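Long-range contacts in probable TonB-dependent receptor (Pseudomonas aeruginosa, PDB 4K3F), which probably binds methionine in the periplasm as the substrate-binding lipoprotein of a transport system, and is captured here with selenomethionine in its pocket: residues P13-I17 / V80-P84; A54-Q60 / Y196-A202. All coordinates share one frame. Residues are numbered along the deposited sequence.

Contact 1: residues P13-I17 / V80-P84. With MSE (selenomethionine), chain B.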
loop_
_atom_site.group_PDB
_atom_site.type_symbol
_atom_site.label_atom_id
_atom_site.label_comp_id
_atom_site.label_asym_id
_atom_site.label_seq_id
_atom_site.Cartn_x
_atom_site.Cartn_y
_atom_site.Cartn_z
ATOM N N PRO A 13 -0.696 -1.152 8.535
ATOM C CA PRO A 13 -1.048 -2.291 9.374
ATOM C C PRO A 13 -0.008 -3.386 9.484
ATOM O O PRO A 13 -0.164 -4.277 10.321
ATOM C CB PRO A 13 -2.293 -2.849 8.666
ATOM C CG PRO A 13 -2.006 -2.611 7.234
ATOM C CD PRO A 13 -1.403 -1.217 7.229
ATOM N N HIS A 14 1.048 -3.336 8.655
ATOM C CA HIS A 14 1.855 -4.526 8.415
ATOM C C HIS A 14 2.556 -5.071 9.645
ATOM O O HIS A 14 2.470 -6.252 9.941
ATOM C CB HIS A 14 2.853 -4.271 7.275
ATOM C CG HIS A 14 2.200 -3.718 6.053
ATOM N ND1 HIS A 14 1.674 -2.443 6.001
ATOM C CD2 HIS A 14 1.916 -4.294 4.868
ATOM C CE1 HIS A 14 1.115 -2.256 4.817
ATOM N NE2 HIS A 14 1.252 -3.362 4.107
ATOM N N ALA A 15 3.242 -4.212 10.383
ATOM C CA ALA A 15 3.975 -4.683 11.559
ATOM C C ALA A 15 3.010 -5.096 12.685
ATOM O O ALA A 15 3.287 -6.014 13.460
ATOM C CB ALA A 15 4.983 -3.637 12.030
ATOM N N GLU A 16 1.836 -4.471 12.727
ATOM C CA GLU A 16 0.812 -4.858 13.705
ATOM C C GLU A 16 0.343 -6.290 13.381
ATOM O O GLU A 16 0.242 -7.132 14.258
ATOM C CB GLU A 16 -0.357 -3.875 13.692
ATOM C CG GLU A 16 0.045 -2.447 14.041
ATOM C CD GLU A 16 -1.143 -1.510 14.291
ATOM O OE1 GLU A 16 -2.162 -1.602 13.597
ATOM O OE2 GLU A 16 -1.014 -0.626 15.149
ATOM N N ILE A 17 0.014 -6.536 12.120
ATOM C CA ILE A 17 -0.381 -7.879 11.694
ATOM C C ILE A 17 0.674 -8.910 12.051
ATOM O O ILE A 17 0.368 -9.989 12.581
ATOM C CB ILE A 17 -0.655 -7.886 10.169
ATOM C CG1 ILE A 17 -1.936 -7.095 9.873
ATOM C CG2 ILE A 17 -0.744 -9.317 9.625
ATOM C CD1 ILE A 17 -2.124 -6.747 8.396
ATOM N N VAL A 80 -2.100 -10.826 1.311
ATOM C CA VAL A 80 -2.631 -10.731 2.631
ATOM C C VAL A 80 -3.866 -9.858 2.737
ATOM O O VAL A 80 -4.868 -10.311 3.269
ATOM C CB VAL A 80 -1.570 -10.286 3.644
ATOM C CG1 VAL A 80 -2.167 -10.316 5.047
ATOM C CG2 VAL A 80 -0.345 -11.189 3.618
ATOM N N HIS A 81 -3.781 -8.602 2.287
ATOM C CA HIS A 81 -4.848 -7.646 2.475
ATOM C C HIS A 81 -4.826 -6.575 1.417
ATOM O O HIS A 81 -3.840 -6.434 0.682
ATOM C CB HIS A 81 -4.767 -6.983 3.862
ATOM C CG HIS A 81 -3.614 -6.045 4.019
ATOM N ND1 HIS A 81 -2.410 -6.395 4.584
ATOM C CD2 HIS A 81 -3.490 -4.743 3.669
ATOM C CE1 HIS A 81 -1.601 -5.355 4.577
ATOM N NE2 HIS A 81 -2.233 -4.340 4.022
ATOM N N ILE A 82 -5.924 -5.838 1.347
ATOM C CA ILE A 82 -6.024 -4.693 0.434
ATOM C C ILE A 82 -6.257 -3.471 1.294
ATOM O O ILE A 82 -6.930 -3.557 2.342
ATOM C CB ILE A 82 -7.197 -4.852 -0.591
ATOM C CG1 ILE A 82 -7.088 -6.185 -1.334
ATOM C CG2 ILE A 82 -7.199 -3.739 -1.617
ATOM C CD1 ILE A 82 -8.230 -7.120 -1.009
ATOM N N GLU A 83 -5.722 -2.335 0.868
ATOM C CA GLU A 83 -5.894 -1.039 1.559
ATOM C C GLU A 83 -6.509 -0.064 0.584
ATOM O O GLU A 83 -5.795 0.689 -0.054
ATOM C CB GLU A 83 -4.532 -0.461 1.981
ATOM C CG GLU A 83 -3.809 -1.262 3.013
ATOM C CD GLU A 83 -2.378 -0.790 3.286
ATOM O OE1 GLU A 83 -1.964 0.364 2.934
ATOM O OE2 GLU A 83 -1.664 -1.602 3.845
ATOM N N PRO A 84 -7.841 -0.072 0.442
ATOM C CA PRO A 84 -8.429 0.826 -0.557
ATOM C C PRO A 84 -7.974 2.275 -0.382
ATOM O O PRO A 84 -8.057 2.846 0.715
ATOM C CB PRO A 84 -9.920 0.652 -0.338
ATOM C CG PRO A 84 -10.024 -0.761 0.123
ATOM C CD PRO A 84 -8.824 -0.959 1.040
HETATM N N MSE B 300 0.296 -0.344 1.835
HETATM C CA MSE B 300 0.444 0.450 0.581
HETATM C C MSE B 300 -0.883 0.347 -0.162
HETATM O O MSE B 300 -1.455 -0.745 -0.244
HETATM O OXT MSE B 300 -1.377 1.349 -0.694
HETATM C CB MSE B 300 1.600 -0.065 -0.292
HETATM C CG MSE B 300 1.783 0.749 -1.551
HETATM SE SE MSE B 300 3.151 -0.067 -2.699
HETATM C CE MSE B 300 4.684 0.238 -1.639
#
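Side chains, not backbone pairing, bridge helix 11-26 and the end of strand 75-82 around a buried carboxylate, a principle well illustrated here. No hydrogen bond joins the two segments, and their axes stay 10.9 Å apart at 150°, so side chains span the gap. P13, which follows a cis peptide bond, directs its ring at the other segment: CG lies 3.7 Å from NE2 of H81, and CD is 3.4 Å from OE2 of E83. Next, H14 leans over in its m rotamer until its CE1 is 3.0 Å from OE2 of E83 and its NE2 is 3.5 Å from CE1 of H81. The two imidazoles meet obliquely, with planes at 58° and centroids 4.9 Å apart, while H14 NE2 finds its hydrogen-bond partner in N198. Such convergence of a helix start and a strand end on one ligand is in keeping with the periplasmic binding protein fold, whose pockets are lined by the ends of strands and the loops that follow them. Here E83 OE1 accepts a 2.6 Å hydrogen bond from N of the selenomethionine and a weak one from N173 N, whereas H81 NE2 donates to E83 OE2 at 2.8 Å. One helical turn beyond P13, whose O accepts from I17 N at 2.9 Å, the I17 side chain brings CD1 to 3.8 Å from ND1 of H81.

Contact 2: residues A54-Q60 / Y196-A202; sequences ANFFQHQ and YVNILVA. With MSE (selenomethionine), chain B.
A strand can turn a corner, keep its partner and still serve a ligand, as A54-Q60 does beside Y196-A202. Strands 54-56 and 198-202 run antiparallel, 4.7 Å apart at 163°. N55 and V201, side chains on the same face, form a hydrogen-bonded pair: N55 N to V201 O 2.8 Å, V201 N to N55 O 2.9 Å. Beyond the bend at F57 (phi/psi -167/-17), I199 N donates to Q58 O at 2.9 Å. Water 1 at the corner accepts from F57 N (3.0 Å) and lies 2.7 Å from I199 O and N55 OD1; N55 ND2 bonds to N44. Water 2 links Q60 N (2.9 Å) to V197 O (2.7 Å). Both strands are central in the mixed sheet of one lobe of a periplasmic binding protein fold, their pocket ends meeting selenomethionine. N198 (chi1 m) grips its head: OD1 accepts from ligand N at 2.9 Å, ND2 donates to ligand O at 2.8 Å. H59 (chi1 p) has one ring face over SE, 3.4 Å from NE2, and the edge of Y196 on the other; NE2 bonds to N112, while ND1 caps helix 60-70 at Y62. I199 (chi1 p) packs CG1 4.3 Å from Q58 CG. On the opposite face F56 (chi1 t) puts CD1 3.6 Å from I199 O. A54 CB lies 4.1 Å from A202 CB.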
loop_
_atom_site.group_PDB
_atom_site.type_symbol
_atom_site.label_atom_id
_atom_site.label_comp_id
_atom_site.label_asym_id
_atom_site.label_seq_id
_atom_site.Cartn_x
_atom_site.Cartn_y
_atom_site.Cartn_z
ATOM N N ALA A 54 12.734 -11.347 4.246
ATOM C CA ALA A 54 11.473 -11.035 3.587
ATOM C C ALA A 54 10.973 -9.655 3.987
ATOM O O ALA A 54 11.528 -8.997 4.867
ATOM C CB ALA A 54 10.436 -12.076 3.988
ATOM N N ASN A 55 9.954 -9.185 3.296
ATOM C CA ASN A 55 9.286 -7.957 3.678
ATOM C C ASN A 55 7.777 -8.039 3.447
ATOM O O ASN A 55 7.270 -8.898 2.711
ATOM C CB ASN A 55 9.926 -6.696 3.039
ATOM C CG ASN A 55 9.793 -6.645 1.524
ATOM O OD1 ASN A 55 8.696 -6.758 0.965
ATOM N ND2 ASN A 55 10.885 -6.422 0.861
ATOM N N PHE A 56 7.088 -7.079 4.042
ATOM C CA PHE A 56 5.621 -7.014 3.994
ATOM C C PHE A 56 5.215 -5.564 4.074
ATOM O O PHE A 56 5.143 -4.992 5.142
ATOM C CB PHE A 56 5.023 -7.876 5.107
ATOM C CG PHE A 56 3.515 -7.870 5.154
ATOM C CD1 PHE A 56 2.758 -7.982 3.999
ATOM C CD2 PHE A 56 2.848 -7.790 6.354
ATOM C CE1 PHE A 56 1.354 -7.985 4.060
ATOM C CE2 PHE A 56 1.448 -7.802 6.410
ATOM C CZ PHE A 56 0.708 -7.911 5.274
ATOM N N PHE A 57 4.959 -4.988 2.897
ATOM C CA PHE A 57 4.685 -3.533 2.778
ATOM C C PHE A 57 4.125 -3.089 1.446
ATOM O O PHE A 57 3.650 -1.997 1.379
ATOM C CB PHE A 57 5.902 -2.644 3.084
ATOM C CG PHE A 57 6.853 -2.483 1.919
ATOM C CD1 PHE A 57 7.718 -3.485 1.574
ATOM C CD2 PHE A 57 6.833 -1.325 1.158
ATOM C CE1 PHE A 57 8.611 -3.332 0.483
ATOM C CE2 PHE A 57 7.699 -1.172 0.095
ATOM C CZ PHE A 57 8.573 -2.173 -0.242
ATOM N N GLN A 58 4.219 -3.887 0.394
ATOM C CA GLN A 58 3.950 -3.383 -0.990
ATOM C C GLN A 58 2.927 -4.257 -1.681
ATOM O O GLN A 58 2.610 -5.363 -1.200
ATOM C CB GLN A 58 5.245 -3.353 -1.807
ATOM C CG GLN A 58 5.692 -4.750 -2.263
ATOM C CD GLN A 58 7.167 -4.775 -2.573
ATOM O OE1 GLN A 58 7.665 -4.022 -3.417
ATOM N NE2 GLN A 58 7.893 -5.557 -1.818
ATOM N N HIS A 59 2.408 -3.755 -2.798
ATOM C CA HIS A 59 1.561 -4.543 -3.667
ATOM C C HIS A 59 2.383 -5.016 -4.872
ATOM O O HIS A 59 3.536 -4.656 -5.056
ATOM C CB HIS A 59 0.290 -3.786 -4.088
ATOM C CG HIS A 59 0.511 -2.354 -4.549
ATOM N ND1 HIS A 59 1.272 -2.032 -5.668
ATOM C CD2 HIS A 59 0.074 -1.175 -4.054
ATOM C CE1 HIS A 59 1.272 -0.717 -5.839
ATOM N NE2 HIS A 59 0.531 -0.175 -4.878
ATOM N N GLN A 60 1.804 -5.894 -5.659
ATOM C CA GLN A 60 2.540 -6.526 -6.767
ATOM C C GLN A 60 2.924 -5.545 -7.846
ATOM O O GLN A 60 4.049 -5.605 -8.346
ATOM C CB GLN A 60 1.779 -7.742 -7.334
ATOM C CG GLN A 60 2.597 -8.573 -8.321
ATOM C CD GLN A 60 3.414 -9.669 -7.704
ATOM O OE1 GLN A 60 2.921 -10.448 -6.861
ATOM N NE2 GLN A 60 4.664 -9.796 -8.175
ATOM N N TYR A 196 -4.285 -4.227 -6.040
ATOM C CA TYR A 196 -3.353 -3.749 -5.016
ATOM C C TYR A 196 -3.304 -4.549 -3.709
ATOM O O TYR A 196 -2.966 -4.018 -2.635
ATOM C CB TYR A 196 -3.556 -2.258 -4.744
ATOM C CG TYR A 196 -3.549 -1.450 -6.015
ATOM C CD1 TYR A 196 -2.392 -1.312 -6.787
ATOM C CD2 TYR A 196 -4.732 -0.908 -6.521
ATOM C CE1 TYR A 196 -2.378 -0.607 -7.961
ATOM C CE2 TYR A 196 -4.719 -0.204 -7.713
ATOM C CZ TYR A 196 -3.556 -0.072 -8.431
ATOM O OH TYR A 196 -3.573 0.609 -9.599
ATOM N N VAL A 197 -3.518 -5.850 -3.810
ATOM C CA VAL A 197 -3.302 -6.690 -2.650
ATOM C C VAL A 197 -1.860 -6.557 -2.186
ATOM O O VAL A 197 -0.930 -6.556 -2.989
ATOM C CB VAL A 197 -3.616 -8.162 -2.970
ATOM C CG1 VAL A 197 -3.268 -9.067 -1.815
ATOM C CG2 VAL A 197 -5.070 -8.316 -3.373
ATOM N N ASN A 198 -1.686 -6.343 -0.884
ATOM C CA ASN A 198 -0.350 -6.300 -0.271
ATOM C C ASN A 198 0.185 -7.712 -0.049
ATOM O O ASN A 198 -0.546 -8.595 0.395
ATOM C CB ASN A 198 -0.381 -5.522 1.048
ATOM C CG ASN A 198 -0.428 -3.995 0.826
ATOM O OD1 ASN A 198 0.235 -3.246 1.528
ATOM N ND2 ASN A 198 -1.176 -3.541 -0.229
ATOM N N ILE A 199 1.444 -7.906 -0.419
ATOM C CA ILE A 199 2.035 -9.208 -0.485
ATOM C C ILE A 199 3.247 -9.334 0.445
ATOM O O ILE A 199 4.034 -8.406 0.628
ATOM C CB ILE A 199 2.496 -9.499 -1.927
ATOM C CG1 ILE A 199 3.223 -8.280 -2.538
ATOM C CG2 ILE A 199 1.275 -9.805 -2.786
ATOM C CD1 ILE A 199 3.937 -8.539 -3.835
ATOM N N LEU A 200 3.418 -10.535 0.931
ATOM C CA LEU A 200 4.659 -10.940 1.574
ATOM C C LEU A 200 5.645 -11.202 0.426
ATOM O O LEU A 200 5.293 -11.906 -0.512
ATOM C CB LEU A 200 4.441 -12.208 2.358
ATOM C CG LEU A 200 5.665 -12.899 2.931
ATOM C CD1 LEU A 200 6.267 -12.063 4.003
ATOM C CD2 LEU A 200 5.288 -14.262 3.510
ATOM N N VAL A 201 6.879 -10.702 0.534
ATOM C CA VAL A 201 7.867 -10.741 -0.551
ATOM C C VAL A 201 9.142 -11.302 0.013
ATOM O O VAL A 201 9.550 -10.984 1.153
ATOM C CB VAL A 201 8.091 -9.303 -1.149
ATOM C CG1 VAL A 201 9.291 -9.264 -2.094
ATOM C CG2 VAL A 201 6.829 -8.923 -1.894
ATOM N N ALA A 202 9.780 -12.148 -0.770
ATOM C CA ALA A 202 11.042 -12.745 -0.345
ATOM C C ALA A 202 11.914 -12.961 -1.546
ATOM O O ALA A 202 11.821 -12.180 -2.486
ATOM C CB ALA A 202 10.737 -14.024 0.450
HETATM N N MSE B 300 0.296 -0.344 1.835
HETATM C CA MSE B 300 0.444 0.450 0.581
HETATM C C MSE B 300 -0.883 0.347 -0.162
HETATM O O MSE B 300 -1.455 -0.745 -0.244
HETATM O OXT MSE B 300 -1.377 1.349 -0.694
HETATM C CB MSE B 300 1.600 -0.065 -0.292
HETATM C CG MSE B 300 1.783 0.749 -1.551
HETATM SE SE MSE B 300 3.151 -0.067 -2.699
HETATM C CE MSE B 300 4.684 0.238 -1.639
HETATM O O HOH W 1 5.994 -6.549 0.604
HETATM O O HOH W 2 -1.002 -6.712 -5.708
#

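From the N terminus, the chain passes through helix 11-26, then strand 54-59, and reaches strand 75-82, where contact 1 closes a loop with 62 residues between its segments. Contact 2 opens inside that loop but closes much later: the chain runs through the other sheet, of five strands, before strand 198-202 returns to the first. The two closures therefore cross, and their centres lie about 9 Å apart. Strand 198-202 sits between 54-59 and 75-82, so the contacts join directly: H81 O is 2.7 Å from N198 N, and H14 NE2 is 2.8 Å from N198 OD1. Together they bring helix 11-26 and three strands to one selenomethionine.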